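Side-chain contacts in hemolysin BL lytic component L1 (Bacillus cereus, PDB 7NMQ), which serves as a lytic component of the haemolysin BL enterotoxin, an alpha-helical pore-forming toxin, and probably takes part in damaging host cell membranes: residues 54-57 / 58-61; 45-48 / 49-53; 309-312 / 313-316; 121-124 / 125-129; 263-266 / 267-271. All blocks are in the same frame, centred on the assembly; numbering follows the deposited sequence. Where two conformers were deposited one is given.

Overall arrangement
All five contacts are short runs of about two turns within helices of one elongated chain. Contacts 2 and 1 adjoin in sequence on helix 45-103, their centres about 13 Å apart, and carry that helix from near its start into the bundle. Contacts 3 and 4 lie far away, on helices 275-325 and 107-154; the centres of contacts 2 and 3 are about 54 Å apart. These two are the pair that meet through space, with centres of contacts 3 and 4 about 10 Å apart: Asn312 OD1 lies 2.6 Å from Ser125 OG, a probable hydrogen bond, and Trp311 packs on Ile121. Contact 5, on helix 247-272 beside the two-stranded sheet, stands about 24 Å from contact 1, centre to centre.

Contact 1. Residues 54-57 / 58-61; sequences NIHL and NQEL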
loop_
_atom_site.group_PDB
_atom_site.type_symbol
_atom_site.label_atom_id
_atom_site.label_comp_id
_atom_site.label_asym_id
_atom_site.label_seq_id
_atom_site.Cartn_x
_atom_site.Cartn_y
_atom_site.Cartn_z
ATOM N N ASN A 54 -6.048 -29.555 4.202
ATOM C CA ASN A 54 -6.699 -28.360 3.636
ATOM C C ASN A 54 -5.925 -27.102 4.003
ATOM O O ASN A 54 -5.800 -26.224 3.154
ATOM C CB ASN A 54 -8.141 -28.287 4.087
ATOM C CG ASN A 54 -8.924 -29.344 3.357
ATOM O OD1 ASN A 54 -8.630 -29.677 2.217
ATOM N ND2 ASN A 54 -9.996 -29.772 3.936
ATOM N N ILE A 55 -5.438 -27.016 5.231
ATOM C CA ILE A 55 -4.607 -25.860 5.658
ATOM C C ILE A 55 -3.386 -25.769 4.767
ATOM O O ILE A 55 -3.007 -24.678 4.341
ATOM C CB ILE A 55 -4.261 -25.981 7.135
ATOM C CG1 ILE A 55 -5.535 -25.664 7.920
ATOM C CG2 ILE A 55 -3.085 -25.085 7.473
ATOM C CD1 ILE A 55 -5.499 -25.986 9.360
ATOM N N HIS A 56 -2.711 -26.874 4.502
ATOM C CA HIS A 56 -1.517 -26.812 3.647
ATOM C C HIS A 56 -1.878 -26.322 2.255
ATOM O O HIS A 56 -1.116 -25.515 1.693
ATOM C CB HIS A 56 -0.869 -28.181 3.545
ATOM C CG HIS A 56 -0.162 -28.545 4.803
ATOM N ND1 HIS A 56 0.140 -29.850 5.091
ATOM C CD2 HIS A 56 0.337 -27.788 5.810
ATOM C CE1 HIS A 56 0.781 -29.878 6.265
ATOM N NE2 HIS A 56 0.921 -28.635 6.734
ATOM N N LEU A 57 -3.016 -26.733 1.697
ATOM C CA LEU A 57 -3.454 -26.203 0.389
ATOM C C LEU A 57 -3.731 -24.697 0.532
ATOM O O LEU A 57 -3.385 -23.937 -0.386
ATOM C CB LEU A 57 -4.726 -26.915 -0.072
ATOM C CG LEU A 57 -4.546 -28.390 -0.367
ATOM C CD1 LEU A 57 -5.873 -29.012 -0.806
ATOM C CD2 LEU A 57 -3.476 -28.654 -1.371
ATOM N N ASN A 58 -4.334 -24.276 1.614
ATOM C CA ASN A 58 -4.610 -22.839 1.832
ATOM C C ASN A 58 -3.293 -22.083 1.912
ATOM O O ASN A 58 -3.198 -20.952 1.378
ATOM C CB ASN A 58 -5.361 -22.565 3.109
ATOM C CG ASN A 58 -6.741 -23.191 3.168
ATOM O OD1 ASN A 58 -7.421 -23.478 2.159
ATOM N ND2 ASN A 58 -7.188 -23.341 4.372
ATOM N N GLN A 59 -2.265 -22.642 2.536
ATOM C CA GLN A 59 -0.986 -21.926 2.728
ATOM C C GLN A 59 -0.308 -21.821 1.370
ATOM O O GLN A 59 0.302 -20.787 1.072
ATOM C CB GLN A 59 -0.084 -22.609 3.768
ATOM C CG GLN A 59 -0.662 -22.551 5.158
ATOM C CD GLN A 59 0.249 -23.125 6.211
ATOM O OE1 GLN A 59 0.367 -24.337 6.369
ATOM N NE2 GLN A 59 0.932 -22.253 6.888
ATOM N N GLU A 60 -0.359 -22.866 0.554
ATOM C CA GLU A 60 0.243 -22.795 -0.801
ATOM C C GLU A 60 -0.474 -21.701 -1.602
ATOM O O GLU A 60 0.196 -20.939 -2.315
ATOM C CB GLU A 60 0.164 -24.166 -1.472
ATOM C CG GLU A 60 1.101 -25.180 -0.827
ATOM C CD GLU A 60 0.608 -26.604 -0.807
ATOM O OE1 GLU A 60 -0.206 -27.000 -1.672
ATOM O OE2 GLU A 60 1.047 -27.294 0.107
ATOM N N LEU A 61 -1.792 -21.580 -1.486
ATOM C CA LEU A 61 -2.482 -20.515 -2.244
ATOM C C LEU A 61 -2.157 -19.141 -1.642
ATOM O O LEU A 61 -2.043 -18.178 -2.404
ATOM C CB LEU A 61 -3.981 -20.773 -2.221
ATOM C CG LEU A 61 -4.798 -19.839 -3.104
ATOM C CD1 LEU A 61 -4.358 -19.913 -4.554
ATOM C CD2 LEU A 61 -6.250 -20.239 -2.976
#
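His56 and Gln59 run alongside each other, and their flat groups are nearly coplanar, with 15° between the imidazole and amide planes. OE1 of Gln59 meets the edge of the ring in its plane, 3.5 Å from His56 CD2. The same oxygen also touches Ile55, whose CG2 is 3.7 Å from Gln59 OE1. Gln59 gets there by an extended chain (chi2 -176°) that passes over its own helical turn, with CG 3.3 Å from Ile55 O. That same carbonyl accepts the backbone bond from Gln59 N at 2.8 Å. This side is tight, and its polar ends are held: Val37 gives its N to Gln59 OE1 and takes His56 NE2 on its O, so one residue fixes both flat groups. The other side is looser. Leu57 and Leu61 are exposed, and Glu60, given in one of two conformers, bends over His56 O (CG 3.4 Å away) and touches Leu57 CD2 more lightly, while OE2 is bonded to Asn36 ND2. Asn58 is buried instead, its CG 3.2 Å from Asn54 O and its ND2 bonded to Asn152. This part of helix 45-103 thus packs on the loop at Asn36 and Val37 and on helix 107-154, where Asp148, Phe149 and Asn152 receive Asn58.

Contact 2. Residues 45-48 / 49-53; sequences GSEG and GELLK
Gly49 N bonds to Gly45 O at 2.9 Å, and the next three amides repeat the i to i+4 pattern of a regular alpha-helix, ending with Leu52 N on Gly48 O at 2.8 Å. Gly45 itself has a positive phi (69°), and its N is bonded to OD1 of Asp43. Two glycines in succession, Gly48 and Gly49, leave the middle of the stretch without side chains, and the contact is carried by Glu47, Glu50 and Leu51. Glu47 has CG anti to the backbone N (chi1 175°) and then bends at chi2, which carries the carboxylate forward to the next turn, where OE2 lies 3.8 Å from Leu51 CD1. The leucine branch also packs on the backbone there, its CG 3.5 Å from Glu47 O. On another side of the helix Glu50 is bent as well, with CG 3.5 Å from Ser46 O. A water closes this turn: it donates to Ser46 O at 2.7 Å and to Glu50 OE2 at 3.3 Å, tying a backbone carbonyl that already accepts the amide of Glu50 to that residue's own carboxylate. Leu52 turns instead to the loop, against Val37, Leu39 and Leu44. No salt bridge joins the two segments. The two exposed carboxylates lie in the opening turns of a long helix, where the partial positive charge of the helix start would be expected to stabilise them; within these turns one carboxylate meets a leucine methyl and the other a bridging water, neither a cation.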
loop_
_atom_site.group_PDB
_atom_site.type_symbol
_atom_site.label_atom_id
_atom_site.label_comp_id
_atom_site.label_asym_id
_atom_site.label_seq_id
_atom_site.Cartn_x
_atom_site.Cartn_y
_atom_site.Cartn_z
ATOM N N GLY A 45 -6.495 -37.328 14.672
ATOM C CA GLY A 45 -7.632 -38.077 14.134
ATOM C C GLY A 45 -7.851 -37.768 12.664
ATOM O O GLY A 45 -7.143 -36.927 12.076
ATOM N N SER A 46 -8.808 -38.428 12.046
ATOM C CA SER A 46 -9.046 -38.256 10.604
ATOM C C SER A 46 -9.542 -36.833 10.368
ATOM O O SER A 46 -9.196 -36.260 9.326
ATOM C CB SER A 46 -10.000 -39.283 10.103
ATOM O OG SER A 46 -9.335 -40.533 9.998
ATOM N N GLU A 47 -10.349 -36.310 11.286
ATOM C CA GLU A 47 -10.954 -34.954 11.124
ATOM C C GLU A 47 -9.812 -33.941 11.057
ATOM O O GLU A 47 -9.700 -33.162 10.087
ATOM C CB GLU A 47 -11.893 -34.584 12.265
ATOM C CG GLU A 47 -12.418 -33.162 12.163
ATOM C CD GLU A 47 -13.261 -32.839 10.950
ATOM O OE1 GLU A 47 -13.816 -33.791 10.338
ATOM O OE2 GLU A 47 -13.407 -31.613 10.641
ATOM N N GLY A 48 -8.884 -34.052 12.005
ATOM C CA GLY A 48 -7.728 -33.161 12.072
ATOM C C GLY A 48 -6.795 -33.347 10.894
ATOM O O GLY A 48 -6.248 -32.372 10.389
ATOM N N GLY A 49 -6.607 -34.570 10.422
ATOM C CA GLY A 49 -5.764 -34.841 9.258
ATOM C C GLY A 49 -6.309 -34.186 8.020
ATOM O O GLY A 49 -5.544 -33.640 7.244
ATOM N N GLU A 50 -7.628 -34.201 7.861
ATOM C CA GLU A 50 -8.271 -33.552 6.701
ATOM C C GLU A 50 -8.078 -32.039 6.816
ATOM O O GLU A 50 -7.773 -31.383 5.796
ATOM C CB GLU A 50 -9.734 -33.959 6.619
ATOM C CG GLU A 50 -9.951 -35.342 6.076
ATOM C CD GLU A 50 -9.438 -35.550 4.656
ATOM O OE1 GLU A 50 -9.675 -34.686 3.798
ATOM O OE2 GLU A 50 -8.743 -36.574 4.431
ATOM N N LEU A 51 -8.281 -31.496 8.000
ATOM C CA LEU A 51 -8.122 -30.041 8.203
ATOM C C LEU A 51 -6.685 -29.647 7.917
ATOM O O LEU A 51 -6.468 -28.633 7.246
ATOM C CB LEU A 51 -8.495 -29.666 9.633
ATOM C CG LEU A 51 -9.988 -29.707 9.925
ATOM C CD1 LEU A 51 -10.247 -29.614 11.396
ATOM C CD2 LEU A 51 -10.728 -28.610 9.204
ATOM N N LEU A 52 -5.727 -30.444 8.367
ATOM C CA LEU A 52 -4.299 -30.144 8.118
ATOM C C LEU A 52 -4.015 -30.181 6.610
ATOM O O LEU A 52 -3.291 -29.313 6.129
ATOM C CB LEU A 52 -3.437 -31.147 8.902
ATOM C CG LEU A 52 -1.937 -30.992 8.717
ATOM C CD1 LEU A 52 -1.463 -29.636 9.198
ATOM C CD2 LEU A 52 -1.234 -32.100 9.472
ATOM N N LYS A 53 -4.503 -31.197 5.888
ATOM C CA LYS A 53 -4.326 -31.271 4.412
ATOM C C LYS A 53 -4.871 -29.992 3.763
ATOM O O LYS A 53 -4.208 -29.416 2.890
ATOM C CB LYS A 53 -4.998 -32.515 3.820
ATOM C CG LYS A 53 -5.320 -32.396 2.333
ATOM C CD LYS A 53 -5.988 -33.606 1.724
ATOM C CE LYS A 53 -6.389 -33.367 0.289
ATOM N NZ LYS A 53 -7.506 -34.238 -0.151
HETATM O O HOH W 1 -7.712 -37.521 7.396
#

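Contact 3. Residues 309-312 / 313-316; sequences KQWN and TMGA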
loop_
_atom_site.group_PDB
_atom_site.type_symbol
_atom_site.label_atom_id
_atom_site.label_comp_id
_atom_site.label_asym_id
_atom_site.label_seq_id
_atom_site.Cartn_x
_atom_site.Cartn_y
_atom_site.Cartn_z
ATOM N N LYS A 309 -10.672 10.117 -9.435
ATOM C CA LYS A 309 -11.463 11.342 -9.209
ATOM C C LYS A 309 -10.605 12.569 -9.535
ATOM O O LYS A 309 -11.135 13.501 -10.185
ATOM C CB LYS A 309 -11.978 11.403 -7.774
ATOM C CG LYS A 309 -12.740 12.663 -7.391
ATOM C CD LYS A 309 -13.481 12.546 -6.063
ATOM C CE LYS A 309 -12.578 12.160 -4.918
ATOM N NZ LYS A 309 -11.402 13.053 -4.844
ATOM N N GLN A 310 -9.335 12.580 -9.141
ATOM C CA GLN A 310 -8.456 13.752 -9.366
ATOM C C GLN A 310 -8.210 13.900 -10.862
ATOM O O GLN A 310 -8.253 15.064 -11.355
ATOM C CB GLN A 310 -7.126 13.686 -8.657
ATOM C CG GLN A 310 -7.274 13.530 -7.161
ATOM C CD GLN A 310 -8.092 14.583 -6.462
ATOM O OE1 GLN A 310 -8.132 15.765 -6.835
ATOM N NE2 GLN A 310 -8.706 14.160 -5.370
ATOM N N TRP A 311 -7.999 12.804 -11.588
ATOM C CA TRP A 311 -7.823 12.943 -13.062
ATOM C C TRP A 311 -9.114 13.463 -13.692
ATOM O O TRP A 311 -9.044 14.295 -14.602
ATOM C CB TRP A 311 -7.419 11.612 -13.700
ATOM C CG TRP A 311 -6.001 11.191 -13.532
ATOM C CD1 TRP A 311 -5.614 10.028 -12.943
ATOM C CD2 TRP A 311 -4.806 11.870 -13.944
ATOM N NE1 TRP A 311 -4.253 9.921 -12.995
ATOM C CE2 TRP A 311 -3.725 11.030 -13.627
ATOM C CE3 TRP A 311 -4.525 13.068 -14.597
ATOM C CZ2 TRP A 311 -2.407 11.384 -13.881
ATOM C CZ3 TRP A 311 -3.224 13.398 -14.886
ATOM C CH2 TRP A 311 -2.166 12.562 -14.540
ATOM N N ASN A 312 -10.248 12.957 -13.262
ATOM C CA ASN A 312 -11.536 13.419 -13.827
ATOM C C ASN A 312 -11.754 14.914 -13.552
ATOM O O ASN A 312 -12.179 15.628 -14.464
ATOM C CB ASN A 312 -12.680 12.574 -13.312
ATOM C CG ASN A 312 -12.604 11.164 -13.849
ATOM O OD1 ASN A 312 -11.952 10.890 -14.850
ATOM N ND2 ASN A 312 -13.325 10.281 -13.204
ATOM N N THR A 313 -11.464 15.381 -12.353
ATOM C CA THR A 313 -11.593 16.808 -11.993
ATOM C C THR A 313 -10.649 17.625 -12.866
ATOM O O THR A 313 -11.061 18.708 -13.393
ATOM C CB THR A 313 -11.342 17.038 -10.511
ATOM O OG1 THR A 313 -12.360 16.283 -9.832
ATOM C CG2 THR A 313 -11.427 18.494 -10.137
ATOM N N MET A 314 -9.437 17.136 -13.047
ATOM C CA MET A 314 -8.431 17.862 -13.838
ATOM C C MET A 314 -8.922 17.929 -15.294
ATOM O O MET A 314 -8.755 18.977 -15.925
ATOM C CB MET A 314 -7.089 17.140 -13.731
ATOM C CG MET A 314 -5.953 17.879 -14.342
ATOM S SD MET A 314 -4.507 16.847 -14.293
ATOM C CE MET A 314 -4.302 16.703 -12.511
ATOM N N GLY A 315 -9.452 16.840 -15.851
ATOM C CA GLY A 315 -9.993 16.838 -17.223
ATOM C C GLY A 315 -11.088 17.882 -17.342
ATOM O O GLY A 315 -11.103 18.610 -18.342
ATOM N N ALA A 316 -11.961 18.010 -16.351
ATOM C CA ALA A 316 -13.021 19.056 -16.363
ATOM C C ALA A 316 -12.420 20.460 -16.348
ATOM O O ALA A 316 -12.892 21.330 -17.082
ATOM C CB ALA A 316 -13.952 18.897 -15.207
HETATM O O HOH W 2 -11.504 15.906 -7.494
#
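Thr313 N gives a nearly straight bond to Lys309 O, 2.9 Å long with an angle of 161° at the hydrogen, and the threonine hydroxyl stands close to the same carbonyl. OG1 lies beside the backbone N (chi1 -61°), which brings it 3.1 Å from Lys309 O. A water lies close to Thr313 OG1, at a rather short 2.5 Å with the donor not settled, and donates weakly to Gln310 OE1, an oxygen held more firmly by Gly9 N. The ammonium of Lys309 and the amide nitrogen of Gln310 come within 3.0 Å of each other, NZ to NE2, and both donate to OD1 of Asn306, which probably draws them together. The apolar face of the turn is made by Trp311 and Met314, which extend together from the helix. In the conformer given, one of two deposited, the sulfur reaches the six-membered ring at a slant: Met314 SD is 3.7 Å from Trp311 CZ3, and its line to the ring centroid is 65° off the normal. This Met-aromatic contact is buried among Ile121 and Trp347 of helices 107-154 and 330-357. The chemistry is therefore divided: water and shared acceptors serve the polar side, while the indole meets a polarisable sulfur.

Contact 4. Residues 121-124 / 125-129; sequences INTN and SKEVT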
loop_
_atom_site.group_PDB
_atom_site.type_symbol
_atom_site.label_atom_id
_atom_site.label_comp_id
_atom_site.label_asym_id
_atom_site.label_seq_id
_atom_site.Cartn_x
_atom_site.Cartn_y
_atom_site.Cartn_z
ATOM N N ILE A 121 -4.934 13.026 -19.945
ATOM C CA ILE A 121 -5.685 12.965 -18.672
ATOM C C ILE A 121 -6.742 11.874 -18.788
ATOM O O ILE A 121 -6.931 11.064 -17.828
ATOM C CB ILE A 121 -6.282 14.337 -18.337
ATOM C CG1 ILE A 121 -5.196 15.329 -17.976
ATOM C CG2 ILE A 121 -7.350 14.181 -17.257
ATOM C CD1 ILE A 121 -5.629 16.795 -18.069
ATOM N N ASN A 122 -7.480 11.871 -19.884
ATOM C CA ASN A 122 -8.594 10.904 -20.012
ATOM C C ASN A 122 -8.033 9.483 -20.089
ATOM O O ASN A 122 -8.609 8.570 -19.494
ATOM C CB ASN A 122 -9.435 11.188 -21.239
ATOM C CG ASN A 122 -10.254 12.442 -21.060
ATOM O OD1 ASN A 122 -10.488 12.913 -19.944
ATOM N ND2 ASN A 122 -10.721 12.974 -22.165
ATOM N N THR A 123 -6.932 9.280 -20.781
ATOM C CA THR A 123 -6.253 7.967 -20.868
ATOM C C THR A 123 -5.868 7.520 -19.457
ATOM O O THR A 123 -6.106 6.353 -19.108
ATOM C CB THR A 123 -5.011 7.995 -21.748
ATOM O OG1 THR A 123 -5.427 8.284 -23.071
ATOM C CG2 THR A 123 -4.213 6.709 -21.759
ATOM N N ASN A 124 -5.281 8.416 -18.667
ATOM C CA ASN A 124 -4.816 8.105 -17.306
ATOM C C ASN A 124 -6.012 7.738 -16.449
ATOM O O ASN A 124 -5.889 6.797 -15.653
ATOM C CB ASN A 124 -3.985 9.227 -16.732
ATOM C CG ASN A 124 -2.675 9.363 -17.472
ATOM O OD1 ASN A 124 -2.252 8.473 -18.216
ATOM N ND2 ASN A 124 -2.022 10.468 -17.235
ATOM N N SER A 125 -7.125 8.451 -16.584
ATOM C CA SER A 125 -8.329 8.133 -15.792
ATOM C C SER A 125 -8.814 6.733 -16.170
ATOM O O SER A 125 -9.133 5.924 -15.261
ATOM C CB SER A 125 -9.400 9.146 -16.030
ATOM O OG SER A 125 -10.579 8.704 -15.393
ATOM N N LYS A 126 -8.869 6.437 -17.461
ATOM C CA LYS A 126 -9.388 5.132 -17.943
ATOM C C LYS A 126 -8.483 4.004 -17.415
ATOM O O LYS A 126 -8.995 2.912 -17.031
ATOM C CB LYS A 126 -9.477 5.087 -19.468
ATOM C CG LYS A 126 -10.206 3.890 -20.047
ATOM C CD LYS A 126 -10.160 3.860 -21.575
ATOM C CE LYS A 126 -10.665 2.549 -22.136
ATOM N NZ LYS A 126 -12.141 2.448 -22.022
ATOM N N GLU A 127 -7.171 4.214 -17.416
ATOM C CA GLU A 127 -6.203 3.190 -16.976
ATOM C C GLU A 127 -6.421 2.901 -15.494
ATOM O O GLU A 127 -6.323 1.713 -15.105
ATOM C CB GLU A 127 -4.760 3.578 -17.223
ATOM C CG GLU A 127 -4.365 3.499 -18.694
ATOM C CD GLU A 127 -2.863 3.442 -18.960
ATOM O OE1 GLU A 127 -2.036 3.134 -18.003
ATOM O OE2 GLU A 127 -2.505 3.659 -20.129
ATOM N N VAL A 128 -6.731 3.904 -14.679
ATOM C CA VAL A 128 -6.952 3.637 -13.235
ATOM C C VAL A 128 -8.145 2.702 -13.103
ATOM O O VAL A 128 -8.107 1.819 -12.242
ATOM C CB VAL A 128 -7.166 4.887 -12.362
ATOM C CG1 VAL A 128 -7.456 4.514 -10.918
ATOM C CG2 VAL A 128 -5.972 5.779 -12.409
ATOM N N THR A 129 -9.223 2.905 -13.843
ATOM C CA THR A 129 -10.412 2.025 -13.804
ATOM C C THR A 129 -9.980 0.572 -13.998
ATOM O O THR A 129 -10.473 -0.316 -13.253
ATOM C CB THR A 129 -11.436 2.407 -14.869
ATOM O OG1 THR A 129 -11.904 3.673 -14.418
ATOM C CG2 THR A 129 -12.544 1.387 -15.001
#
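A turn in the middle of helix 107-154, one of the long helices of the bundle, brings Thr123 and Glu127 together, one turn apart. Their side chains run alongside each other in the same direction, and the meeting is glancing: the methyl CG2 of Thr123 is 3.9 Å from Glu127 OE2. Closer is the aliphatic part of the glutamate, whose CG rests 3.4 Å from Thr123 O, the carbonyl that accepts Glu127 N at 2.9 Å. The extended chain (chi2 -162°) then carries the carboxylate across to helix 45-103, where OE1 is gripped twice, by a salt bridge to Lys79 NZ and a hydrogen bond from Asn83 ND2. The threonine hydroxyl turns back instead, to the carbonyl of Thr119. Val128 sets CG2 against Asn124 O, 3.4 Å away, over a backbone bond of 3.2 Å from Val128 N to that oxygen. Ser125 has OG anti to its own N (chi1 172°), which directs the hydroxyl to Asn312 of helix 275-325; Asn124 and Ser125 both touch Trp311 there. One stretch thus faces two neighbouring helices, bonding through Glu127 to one and through Ser125 to the other, an arrangement in keeping with the long-helix bundle of the ClyA-like pore-forming toxins.

Contact 5. Residues 263-266 / 267-271; sequences SNKI and GELSM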
loop_
_atom_site.group_PDB
_atom_site.type_symbol
_atom_site.label_atom_id
_atom_site.label_comp_id
_atom_site.label_asym_id
_atom_site.label_seq_id
_atom_site.Cartn_x
_atom_site.Cartn_y
_atom_site.Cartn_z
ATOM N N SER A 263 7.221 -8.013 17.720
ATOM C CA SER A 263 7.888 -9.047 16.885
ATOM C C SER A 263 8.790 -9.897 17.781
ATOM O O SER A 263 8.779 -11.116 17.634
ATOM C CB SER A 263 8.655 -8.424 15.773
ATOM O OG SER A 263 7.735 -7.789 14.913
ATOM N N ASN A 264 9.527 -9.271 18.679
ATOM C CA ASN A 264 10.414 -10.015 19.599
ATOM C C ASN A 264 9.573 -10.932 20.482
ATOM O O ASN A 264 9.908 -12.119 20.617
ATOM C CB ASN A 264 11.241 -9.027 20.414
ATOM C CG ASN A 264 12.269 -9.725 21.240
ATOM O OD1 ASN A 264 11.949 -10.294 22.283
ATOM N ND2 ASN A 264 13.486 -9.669 20.744
ATOM N N LYS A 265 8.478 -10.417 21.005
ATOM C CA LYS A 265 7.609 -11.202 21.901
ATOM C C LYS A 265 7.032 -12.408 21.165
ATOM O O LYS A 265 6.930 -13.516 21.757
ATOM C CB LYS A 265 6.519 -10.332 22.521
ATOM C CG LYS A 265 5.516 -11.072 23.414
ATOM C CD LYS A 265 6.055 -11.610 24.692
ATOM C CE LYS A 265 4.951 -12.194 25.546
ATOM N NZ LYS A 265 5.508 -12.977 26.663
ATOM N N ILE A 266 6.598 -12.229 19.926
ATOM C CA ILE A 266 5.989 -13.344 19.174
ATOM C C ILE A 266 7.072 -14.403 18.984
ATOM O O ILE A 266 6.793 -15.609 19.141
ATOM C CB ILE A 266 5.409 -12.849 17.837
ATOM C CG1 ILE A 266 4.194 -11.951 18.114
ATOM C CG2 ILE A 266 5.136 -14.016 16.912
ATOM C CD1 ILE A 266 3.553 -11.324 16.889
ATOM N N GLY A 267 8.288 -13.998 18.638
ATOM C CA GLY A 267 9.382 -14.971 18.500
ATOM C C GLY A 267 9.644 -15.691 19.802
ATOM O O GLY A 267 9.905 -16.924 19.765
ATOM N N GLU A 268 9.589 -14.995 20.925
ATOM C CA GLU A 268 9.822 -15.586 22.259
ATOM C C GLU A 268 8.745 -16.632 22.556
ATOM O O GLU A 268 9.056 -17.724 23.044
ATOM C CB GLU A 268 9.808 -14.520 23.347
ATOM C CG GLU A 268 11.024 -13.620 23.390
ATOM C CD GLU A 268 11.072 -12.712 24.614
ATOM O OE1 GLU A 268 9.992 -12.516 25.276
ATOM O OE2 GLU A 268 12.176 -12.203 24.926
ATOM N N LEU A 269 7.485 -16.336 22.257
ATOM C CA LEU A 269 6.391 -17.306 22.485
ATOM C C LEU A 269 6.675 -18.575 21.673
ATOM O O LEU A 269 6.391 -19.722 22.150
ATOM C CB LEU A 269 5.047 -16.710 22.085
ATOM C CG LEU A 269 4.548 -15.637 23.036
ATOM C CD1 LEU A 269 3.326 -14.969 22.461
ATOM C CD2 LEU A 269 4.224 -16.237 24.410
ATOM N N SER A 270 7.086 -18.410 20.423
ATOM C CA SER A 270 7.360 -19.552 19.510
ATOM C C SER A 270 8.549 -20.371 20.027
ATOM O O SER A 270 8.488 -21.621 20.008
ATOM C CB SER A 270 7.621 -19.035 18.124
ATOM O OG SER A 270 6.422 -18.610 17.512
ATOM N N MET A 271 9.628 -19.718 20.473
ATOM C CA MET A 271 10.850 -20.434 20.960
ATOM C C MET A 271 10.495 -21.382 22.102
ATOM O O MET A 271 11.067 -22.487 22.173
ATOM C CB MET A 271 11.871 -19.426 21.489
ATOM C CG MET A 271 12.640 -18.834 20.406
ATOM S SD MET A 271 13.613 -17.462 21.019
ATOM C CE MET A 271 14.140 -16.736 19.465
#
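Gly267 N donates to Ser263 O at 3.1 Å and 166°, and the three following amides bond in the same i to i+4 fashion, Leu269 N reaching Lys265 O at 2.9 Å. The two segments are thus one unbroken piece of helix 247-272, which packs beside the two-stranded antiparallel sheet of strands 217-222 and 225-230 in this ClyA-like toxin component. Lys265 lies across two residues of the next turn. A bend at chi2 (68°) lays the lysine chain across the glutamate at about a right angle, with Lys265 CD 4.1 Å from Glu268 OE1. The charges come near without closing a bridge, since NZ of Lys265 stays 4.7 Å from that oxygen; NZ also has a long, weak ion pair with Glu179 of helix 173-200. Glu268 is exposed and extended, its CG 3.3 Å from Asn264 O. Towards the interior, Ile266 touches Thr225 and Thr227 of the sheet as well as Arg184, while Ser263 OG is bonded to Pro228 O and Gln187 OE1. Leu269 is buried against Ile180 and Leu281, and within its own turn it covers the carbonyl that its amide uses: CG sits 3.4 Å from Lys265 O, while CD2 lies 4.2 Å from Lys265 NZ.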